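Local coordinates for thermospermine synthase ACAULIS protein (Medicago truncatula, PDB 6BQ5) that probably makes thermospermine, transferring an aminopropyl group from decarboxylated S-adenosylmethionine to spermidine and releasing 5'-methylthioadenosine, at residues F106-G111 with D176-D181; V129-D134 with E158-D163. All coordinates share one frame; numbering follows the deposited sequence.

Interaction 1. Residues F106-G111 with D176-D181. With MTA (5'-deoxy-5'-methylthioadenosine), chain D.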
ATOM      1  N   PHE A 106      40.119 -13.204  -6.493  1.00 37.13           N
ATOM      2  CA  PHE A 106      39.107 -14.266  -6.394  1.00 37.19           C
ATOM      3  C   PHE A 106      37.858 -13.648  -5.717  1.00 35.45           C
ATOM      4  O   PHE A 106      37.980 -13.112  -4.630  1.00 33.18           O
ATOM      5  CB  PHE A 106      39.668 -15.388  -5.506  1.00 38.22           C
ATOM      6  CG  PHE A 106      38.765 -16.606  -5.371  1.00 38.54           C
ATOM      7  CD1 PHE A 106      37.770 -16.674  -4.404  1.00 38.59           C
ATOM      8  CD2 PHE A 106      38.919 -17.693  -6.219  1.00 39.76           C
ATOM      9  CE1 PHE A 106      36.949 -17.801  -4.302  1.00 39.32           C
ATOM     10  CE2 PHE A 106      38.121 -18.833  -6.093  1.00 40.32           C
ATOM     11  CZ  PHE A 106      37.159 -18.898  -5.144  1.00 39.67           C
ATOM     12  N   ILE A 107      36.685 -13.745  -6.369  1.00 35.31           N
ATOM     13  CA  ILE A 107      35.430 -13.231  -5.849  1.00 34.65           C
ATOM     14  C   ILE A 107      34.663 -14.440  -5.284  1.00 35.29           C
ATOM     15  O   ILE A 107      34.374 -15.378  -6.002  1.00 35.38           O
ATOM     16  CB  ILE A 107      34.534 -12.540  -6.932  1.00 34.60           C
ATOM     17  CG1 ILE A 107      35.270 -11.460  -7.735  1.00 35.06           C
ATOM     18  CG2 ILE A 107      33.271 -11.918  -6.279  1.00 34.21           C
ATOM     19  CD1 ILE A 107      34.581 -11.081  -9.029  1.00 35.79           C
ATOM     20  N   MET A 108      34.339 -14.397  -3.994  1.00 36.37           N
ATOM     21  CA  MET A 108      33.350 -15.318  -3.406  1.00 37.34           C
ATOM     22  C   MET A 108      31.931 -14.757  -3.654  1.00 37.42           C
ATOM     23  O   MET A 108      31.490 -13.741  -3.024  1.00 36.17           O
ATOM     24  CB  MET A 108      33.579 -15.562  -1.901  1.00 37.62           C
ATOM     25  CG  MET A 108      35.044 -15.787  -1.510  1.00 38.42           C
ATOM     26  SD  MET A 108      35.269 -16.307   0.202  1.00 39.60           S
ATOM     27  CE  MET A 108      34.606 -14.880   1.065  1.00 38.95           C
ATOM     28  N   GLY A 109      31.227 -15.445  -4.545  1.00 37.85           N
ATOM     29  CA  GLY A 109      29.923 -15.029  -5.044  1.00 39.05           C
ATOM     30  C   GLY A 109      30.112 -14.197  -6.297  1.00 39.23           C
ATOM     31  O   GLY A 109      30.904 -14.549  -7.175  1.00 40.37           O
ATOM     32  N   GLY A 110      29.434 -13.059  -6.355  1.00 39.05           N
ATOM     33  CA  GLY A 110      29.579 -12.176  -7.515  1.00 39.91           C
ATOM     34  C   GLY A 110      28.941 -12.625  -8.805  1.00 40.91           C
ATOM     35  O   GLY A 110      29.234 -12.055  -9.887  1.00 42.54           O
ATOM     36  N   GLY A 111      28.010 -13.598  -8.734  1.00 39.98           N
ATOM     37  CA  GLY A 111      27.263 -13.957  -9.929  1.00 41.02           C
ATOM     38  C   GLY A 111      26.580 -12.814 -10.659  1.00 40.14           C
ATOM     39  O   GLY A 111      26.356 -12.913 -11.843  1.00 42.22           O
ATOM     40  N   ASP A 176      46.222 -12.079  -4.705  1.00 51.13           N
ATOM     41  CA  ASP A 176      46.596 -10.789  -4.085  1.00 49.79           C
ATOM     42  C   ASP A 176      45.430 -10.173  -3.305  1.00 48.05           C
ATOM     43  O   ASP A 176      45.635  -9.567  -2.285  1.00 46.56           O
ATOM     44  CB  ASP A 176      47.076  -9.777  -5.130  1.00 50.21           C
ATOM     45  CG  ASP A 176      48.315 -10.220  -5.839  1.00 51.84           C
ATOM     46  OD1 ASP A 176      49.282 -10.568  -5.162  1.00 52.37           O
ATOM     47  OD2 ASP A 176      48.304 -10.218  -7.072  1.00 52.63           O
ATOM     48  N   VAL A 177      44.207 -10.332  -3.823  1.00 47.47           N
ATOM     49  CA  VAL A 177      43.005  -9.861  -3.132  1.00 46.55           C
ATOM     50  C   VAL A 177      41.932 -10.967  -3.186  1.00 45.59           C
ATOM     51  O   VAL A 177      41.754 -11.613  -4.207  1.00 47.67           O
ATOM     52  CB  VAL A 177      42.482  -8.529  -3.733  1.00 45.90           C
ATOM     53  CG1 VAL A 177      41.201  -8.071  -3.063  1.00 44.62           C
ATOM     54  CG2 VAL A 177      43.549  -7.444  -3.686  1.00 45.81           C
ATOM     55  N   ILE A 178      41.286 -11.242  -2.072  1.00 45.35           N
ATOM     56  CA  ILE A 178      40.038 -12.028  -2.070  1.00 45.90           C
ATOM     57  C   ILE A 178      38.853 -11.120  -1.663  1.00 43.57           C
ATOM     58  O   ILE A 178      38.974 -10.328  -0.749  1.00 43.74           O
ATOM     59  CB  ILE A 178      40.162 -13.320  -1.224  1.00 46.88           C
ATOM     60  CG1 ILE A 178      41.289 -14.163  -1.807  1.00 48.63           C
ATOM     61  CG2 ILE A 178      38.853 -14.089  -1.224  1.00 47.06           C
ATOM     62  CD1 ILE A 178      41.630 -15.400  -1.019  1.00 50.25           C
ATOM     63  N   VAL A 179      37.752 -11.223  -2.404  1.00 42.91           N
ATOM     64  CA  VAL A 179      36.559 -10.418  -2.216  1.00 42.00           C
ATOM     65  C   VAL A 179      35.348 -11.281  -1.815  1.00 41.93           C
ATOM     66  O   VAL A 179      34.942 -12.168  -2.558  1.00 42.12           O
ATOM     67  CB  VAL A 179      36.206  -9.654  -3.499  1.00 42.27           C
ATOM     68  CG1 VAL A 179      34.968  -8.779  -3.297  1.00 41.43           C
ATOM     69  CG2 VAL A 179      37.392  -8.805  -3.936  1.00 43.31           C
ATOM     70  N   GLY A 180      34.813 -11.006  -0.631  1.00 40.88           N
ATOM     71  CA  GLY A 180      33.561 -11.603  -0.159  1.00 40.76           C
ATOM     72  C   GLY A 180      32.354 -10.812  -0.609  1.00 39.94           C
ATOM     73  O   GLY A 180      32.117  -9.694  -0.110  1.00 39.08           O
ATOM     74  N   ASP A 181      31.574 -11.386  -1.525  1.00 40.41           N
ATOM     75  CA  ASP A 181      30.368 -10.749  -2.083  1.00 40.45           C
ATOM     76  C   ASP A 181      29.180 -11.675  -1.851  1.00 41.70           C
ATOM     77  O   ASP A 181      28.328 -11.869  -2.737  1.00 42.87           O
ATOM     78  CB  ASP A 181      30.604 -10.458  -3.556  1.00 41.25           C
ATOM     79  CG  ASP A 181      29.590  -9.505  -4.208  1.00 41.55           C
ATOM     80  OD1 ASP A 181      28.775  -8.850  -3.497  1.00 43.12           O
ATOM     81  OD2 ASP A 181      29.660  -9.385  -5.464  1.00 44.53           O
TER
HETATM   82  CS  MTA D 402      22.679 -12.967  -2.549  1.00 45.15           C
HETATM   83  S5' MTA D 402      23.978 -14.067  -2.154  1.00 49.67           S
HETATM   84  C5' MTA D 402      25.205 -13.393  -3.221  1.00 40.02           C
HETATM   85  C4' MTA D 402      25.752 -14.480  -4.139  1.00 35.78           C
HETATM   86  O4' MTA D 402      26.399 -15.485  -3.378  1.00 35.16           O
HETATM   87  C2' MTA D 402      24.743 -16.641  -4.540  1.00 34.71           C
HETATM   88  O2' MTA D 402      24.491 -17.479  -5.667  1.00 37.10           O
HETATM   89  C3' MTA D 402      24.663 -15.190  -4.948  1.00 33.82           C
HETATM   90  O3' MTA D 402      24.904 -14.950  -6.328  1.00 34.30           O
HETATM   91  C1' MTA D 402      26.165 -16.741  -4.039  1.00 34.08           C
HETATM   92  N9  MTA D 402      26.504 -17.735  -3.012  1.00 33.58           N
HETATM   93  C8  MTA D 402      25.801 -18.106  -1.936  1.00 32.77           C
HETATM   94  N7  MTA D 402      26.506 -19.003  -1.198  1.00 34.39           N
HETATM   95  C5  MTA D 402      27.681 -19.184  -1.826  1.00 32.86           C
HETATM   96  C6  MTA D 402      28.862 -20.015  -1.602  1.00 32.40           C
HETATM   97  N6  MTA D 402      28.937 -20.817  -0.516  1.00 36.36           N
HETATM   98  N1  MTA D 402      29.871 -19.901  -2.486  1.00 33.23           N
HETATM   99  C2  MTA D 402      29.797 -19.095  -3.572  1.00 31.41           C
HETATM  100  N3  MTA D 402      28.736 -18.316  -3.848  1.00 34.22           N
HETATM  101  C4  MTA D 402      27.672 -18.357  -3.017  1.00 31.18           C
HETATM  102  O   HOH W   1      27.169 -11.337  -5.215  1.00 41.60           O
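F106 opens a run of parallel strand pairing with V177-D181: its N donates to V177 O, and its O receives V179 N at 2.9 Å in an almost straight bond (172°). The same carbonyl oxygen meets the CA-H of I178, whose CG2 lies oblique to the F106 ring. I107 pairs with V179 on the other face of the sheet. Its CG2, anti to the backbone N, runs alongside D181 CB at 4.1 Å, while helix 114-120 packs over I107 and V179. M108 returns to the face of F106 and I178, where helix 164-169 packs on F106 and M108. M108 N donates to V179 O at 2.7 Å and M108 O accepts from D181 N at 2.8 Å. A bend at chi3 (-62°) carries M108 CE back over G180 CA, 3.7 Å away, where a side chain on the glycine would be tight. G109 follows at backbone angles that call for glycine, and its CA comes within 3.7 Å of N3 of the methylthioadenosine. At G110, CA lies 3.5 Å from D181 OD2, and one water accepts from G110 N while donating to D181 O, tying the turn to the D181 main chain. The D181 carboxylate, predicted to be the proton acceptor, is held by T115 through OD2 and by Y87 through OD1. With G111 leading toward helix 114-120, the glycine-rich turn lies at the nucleoside-binding C-terminal ends of the central parallel strands in a Rossmann-like methyltransferase fold, as in the spermidine synthase family.

Interaction 2. Residues V129-D134 with E158-D163. With MTA (5'-deoxy-5'-methylthioadenosine), chain D.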
ATOM      1  N   VAL A 129      38.872 -14.388 -10.839  1.00 45.11           N
ATOM      2  CA  VAL A 129      38.055 -15.603 -10.683  1.00 45.76           C
ATOM      3  C   VAL A 129      36.729 -15.222  -9.996  1.00 45.25           C
ATOM      4  O   VAL A 129      36.766 -14.735  -8.859  1.00 45.11           O
ATOM      5  CB  VAL A 129      38.809 -16.675  -9.849  1.00 46.28           C
ATOM      6  CG1 VAL A 129      37.933 -17.905  -9.566  1.00 46.74           C
ATOM      7  CG2 VAL A 129      40.093 -17.079 -10.576  1.00 47.10           C
ATOM      8  N   MET A 130      35.575 -15.408 -10.667  1.00 45.43           N
ATOM      9  CA  MET A 130      34.244 -15.256 -10.014  1.00 44.19           C
ATOM     10  C   MET A 130      33.760 -16.664  -9.717  1.00 44.04           C
ATOM     11  O   MET A 130      33.460 -17.403 -10.642  1.00 45.72           O
ATOM     12  CB  MET A 130      33.243 -14.539 -10.924  1.00 45.30           C
ATOM     13  CG  MET A 130      31.759 -14.564 -10.498  1.00 45.60           C
ATOM     14  SD  MET A 130      30.688 -14.379 -11.937  1.00 49.52           S
ATOM     15  CE  MET A 130      31.184 -12.735 -12.409  1.00 49.02           C
ATOM     16  N   CYS A 131      33.760 -17.029  -8.443  1.00 42.59           N
ATOM     17  CA  CYS A 131      33.270 -18.303  -7.957  1.00 43.69           C
ATOM     18  C   CYS A 131      31.908 -18.139  -7.264  1.00 42.73           C
ATOM     19  O   CYS A 131      31.846 -17.779  -6.075  1.00 41.31           O
ATOM     20  CB  CYS A 131      34.272 -18.916  -6.993  1.00 44.37           C
ATOM     21  SG  CYS A 131      33.830 -20.574  -6.434  1.00 45.16           S
ATOM     22  N   ASP A 132      30.835 -18.362  -8.030  1.00 41.63           N
ATOM     23  CA  ASP A 132      29.451 -18.333  -7.509  1.00 41.55           C
ATOM     24  C   ASP A 132      28.856 -19.744  -7.521  1.00 42.67           C
ATOM     25  O   ASP A 132      29.017 -20.477  -8.484  1.00 42.94           O
ATOM     26  CB  ASP A 132      28.577 -17.418  -8.358  1.00 41.16           C
ATOM     27  CG  ASP A 132      27.315 -16.976  -7.628  1.00 41.56           C
ATOM     28  OD1 ASP A 132      26.453 -17.851  -7.312  1.00 40.28           O
ATOM     29  OD2 ASP A 132      27.204 -15.754  -7.332  1.00 40.42           O
ATOM     30  N   ILE A 133      28.173 -20.095  -6.444  1.00 42.40           N
ATOM     31  CA  ILE A 133      27.566 -21.417  -6.299  1.00 43.35           C
ATOM     32  C   ILE A 133      26.393 -21.657  -7.248  1.00 44.50           C
ATOM     33  O   ILE A 133      26.088 -22.783  -7.560  1.00 44.36           O
ATOM     34  CB  ILE A 133      27.135 -21.657  -4.836  1.00 43.14           C
ATOM     35  CG1 ILE A 133      27.015 -23.142  -4.519  1.00 44.12           C
ATOM     36  CG2 ILE A 133      25.872 -20.883  -4.476  1.00 42.89           C
ATOM     37  CD1 ILE A 133      26.853 -23.377  -3.032  1.00 44.97           C
ATOM     38  N   ASP A 134      25.749 -20.601  -7.722  1.00 44.28           N
ATOM     39  CA  ASP A 134      24.518 -20.733  -8.498  1.00 44.01           C
ATOM     40  C   ASP A 134      24.695 -20.272  -9.956  1.00 44.42           C
ATOM     41  O   ASP A 134      24.567 -19.109 -10.277  1.00 42.39           O
ATOM     42  CB  ASP A 134      23.410 -19.959  -7.781  1.00 42.24           C
ATOM     43  CG  ASP A 134      22.032 -20.209  -8.360  1.00 42.50           C
ATOM     44  OD1 ASP A 134      21.943 -20.907  -9.393  1.00 43.56           O
ATOM     45  OD2 ASP A 134      21.052 -19.713  -7.775  1.00 41.63           O
ATOM     46  N   GLU A 158      37.454 -15.283 -15.318  1.00 60.12           N
ATOM     47  CA  GLU A 158      37.127 -16.710 -15.335  1.00 61.90           C
ATOM     48  C   GLU A 158      35.960 -16.996 -14.381  1.00 59.16           C
ATOM     49  O   GLU A 158      36.045 -16.679 -13.197  1.00 58.14           O
ATOM     50  CB  GLU A 158      38.360 -17.521 -14.944  1.00 65.86           C
ATOM     51  CG  GLU A 158      38.033 -18.866 -14.306  1.00 68.52           C
ATOM     52  CD  GLU A 158      39.202 -19.812 -14.253  1.00 70.87           C
ATOM     53  OE1 GLU A 158      40.370 -19.330 -14.230  1.00 71.80           O
ATOM     54  OE2 GLU A 158      38.944 -21.046 -14.250  1.00 73.80           O
ATOM     55  N   VAL A 159      34.896 -17.611 -14.898  1.00 57.68           N
ATOM     56  CA  VAL A 159      33.734 -17.996 -14.105  1.00 56.84           C
ATOM     57  C   VAL A 159      33.867 -19.458 -13.637  1.00 58.26           C
ATOM     58  O   VAL A 159      34.051 -20.367 -14.451  1.00 60.14           O
ATOM     59  CB  VAL A 159      32.400 -17.815 -14.902  1.00 56.88           C
ATOM     60  CG1 VAL A 159      31.188 -18.235 -14.077  1.00 55.79           C
ATOM     61  CG2 VAL A 159      32.234 -16.368 -15.368  1.00 56.15           C
ATOM     62  N   VAL A 160      33.727 -19.672 -12.332  1.00 57.82           N
ATOM     63  CA  VAL A 160      33.704 -20.995 -11.733  1.00 58.76           C
ATOM     64  C   VAL A 160      32.392 -21.137 -10.973  1.00 58.24           C
ATOM     65  O   VAL A 160      32.038 -20.263 -10.143  1.00 53.87           O
ATOM     66  CB  VAL A 160      34.874 -21.191 -10.761  1.00 60.12           C
ATOM     67  CG1 VAL A 160      34.815 -22.554 -10.076  1.00 61.24           C
ATOM     68  CG2 VAL A 160      36.188 -21.025 -11.513  1.00 62.15           C
ATOM     69  N   ILE A 161      31.677 -22.230 -11.266  1.00 58.05           N
ATOM     70  CA  ILE A 161      30.432 -22.546 -10.573  1.00 57.98           C
ATOM     71  C   ILE A 161      30.711 -23.515  -9.431  1.00 58.01           C
ATOM     72  O   ILE A 161      30.782 -24.715  -9.627  1.00 59.26           O
ATOM     73  CB  ILE A 161      29.373 -23.116 -11.538  1.00 59.78           C
ATOM     74  CG1 ILE A 161      29.143 -22.137 -12.703  1.00 59.99           C
ATOM     75  CG2 ILE A 161      28.072 -23.421 -10.789  1.00 59.32           C
ATOM     76  CD1 ILE A 161      28.788 -20.711 -12.265  1.00 59.22           C
ATOM     77  N   ASN A 162      30.869 -22.990  -8.227  1.00 56.62           N
ATOM     78  CA  ASN A 162      31.129 -23.820  -7.054  1.00 57.40           C
ATOM     79  C   ASN A 162      30.846 -23.100  -5.734  1.00 56.34           C
ATOM     80  O   ASN A 162      30.694 -21.881  -5.709  1.00 55.69           O
ATOM     81  CB  ASN A 162      32.595 -24.266  -7.084  1.00 58.09           C
ATOM     82  CG  ASN A 162      32.868 -25.473  -6.216  1.00 59.14           C
ATOM     83  OD1 ASN A 162      31.969 -26.059  -5.595  1.00 59.81           O
ATOM     84  ND2 ASN A 162      34.121 -25.833  -6.152  1.00 59.35           N
ATOM     85  N   ASP A 163      30.747 -23.858  -4.648  1.00 56.25           N
ATOM     86  CA  ASP A 163      30.872 -23.281  -3.313  1.00 56.04           C
ATOM     87  C   ASP A 163      32.312 -22.680  -3.187  1.00 54.71           C
ATOM     88  O   ASP A 163      33.304 -23.365  -3.416  1.00 54.10           O
ATOM     89  CB  ASP A 163      30.523 -24.325  -2.228  1.00 57.73           C
ATOM     90  CG  ASP A 163      31.028 -23.942  -0.859  1.00 58.73           C
ATOM     91  OD1 ASP A 163      30.974 -22.757  -0.519  1.00 57.25           O
ATOM     92  OD2 ASP A 163      31.583 -24.814  -0.153  1.00 61.11           O
TER
HETATM   93  CS  MTA D 402      22.679 -12.967  -2.549  1.00 45.15           C
HETATM   94  S5' MTA D 402      23.978 -14.067  -2.154  1.00 49.67           S
HETATM   95  C5' MTA D 402      25.205 -13.393  -3.221  1.00 40.02           C
HETATM   96  C4' MTA D 402      25.752 -14.480  -4.139  1.00 35.78           C
HETATM   97  O4' MTA D 402      26.399 -15.485  -3.378  1.00 35.16           O
HETATM   98  C2' MTA D 402      24.743 -16.641  -4.540  1.00 34.71           C
HETATM   99  O2' MTA D 402      24.491 -17.479  -5.667  1.00 37.10           O
HETATM  100  C3' MTA D 402      24.663 -15.190  -4.948  1.00 33.82           C
HETATM  101  O3' MTA D 402      24.904 -14.950  -6.328  1.00 34.30           O
HETATM  102  C1' MTA D 402      26.165 -16.741  -4.039  1.00 34.08           C
HETATM  103  N9  MTA D 402      26.504 -17.735  -3.012  1.00 33.58           N
HETATM  104  C8  MTA D 402      25.801 -18.106  -1.936  1.00 32.77           C
HETATM  105  N7  MTA D 402      26.506 -19.003  -1.198  1.00 34.39           N
HETATM  106  C5  MTA D 402      27.681 -19.184  -1.826  1.00 32.86           C
HETATM  107  C6  MTA D 402      28.862 -20.015  -1.602  1.00 32.40           C
HETATM  108  N6  MTA D 402      28.937 -20.817  -0.516  1.00 36.36           N
HETATM  109  N1  MTA D 402      29.871 -19.901  -2.486  1.00 33.23           N
HETATM  110  C2  MTA D 402      29.797 -19.095  -3.572  1.00 31.41           C
HETATM  111  N3  MTA D 402      28.736 -18.316  -3.848  1.00 34.22           N
HETATM  112  C4  MTA D 402      27.672 -18.357  -3.017  1.00 31.18           C
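M130 joins the parallel pairing through both backbone polar atoms: its N donates to E158 O, and its O receives V160 N at 2.8 Å in a straight bond (179°). Its SD reaches V159 CG2. C131 lies on the other face of the sheet, the one it shares with V160, with SG anti to the backbone N (chi1 -175°), a placing that brings the sulfur within 3.5 Å of N162 O. Beyond it the pairing slackens, for D132 N to V160 O and N162 N to D132 O are weak bonds. The I133 and D163 side chains then cross, I133 CD1 meeting D163 CB at 3.9 Å, while I133 CG2 rests 3.4 Å from C4 of the adenine. The carboxylates of D132 and D163 hold the ribose and the adenine respectively. D132 takes O2' on OD1 and O3' on OD2, each at 2.6 Å, and OD1 also accepts D134 N on its anti lone pair, an Asx turn; D163 OD1 accepts N6 at 2.8 Å. With an alanine at D132, both ribose hydroxyls are likely to lose their acceptor and D134 N its Asx partner. Backbone hydrogen bonds and apolar side-chain contacts thus give way to carboxylates that accept from the ribose diol and the adenine amino group.

Both interactions pair parallel strands of one sheet, in which 104-107 and 127-132 are direct neighbours. Interaction 1 lies wholly buried near the middle of the sheet; interaction 2 reaches its outer strand, 157-161, with E158 exposed. The two meet where I107 N probably bonds to V129 O and where F106 CZ packs on C131 CB. In interaction 1 glycines bring the main chain close to the ligand and the D181 carboxylate is bonded to protein side chains. Interaction 2 has weaker bonds toward its C-terminal end, and its carboxylates, D132 and D163, bond to the ligand itself. A probable bond from G111 N to D132 OD2 joins the glycine turn of 106-111 to the ribose-binding aspartate of 129-134.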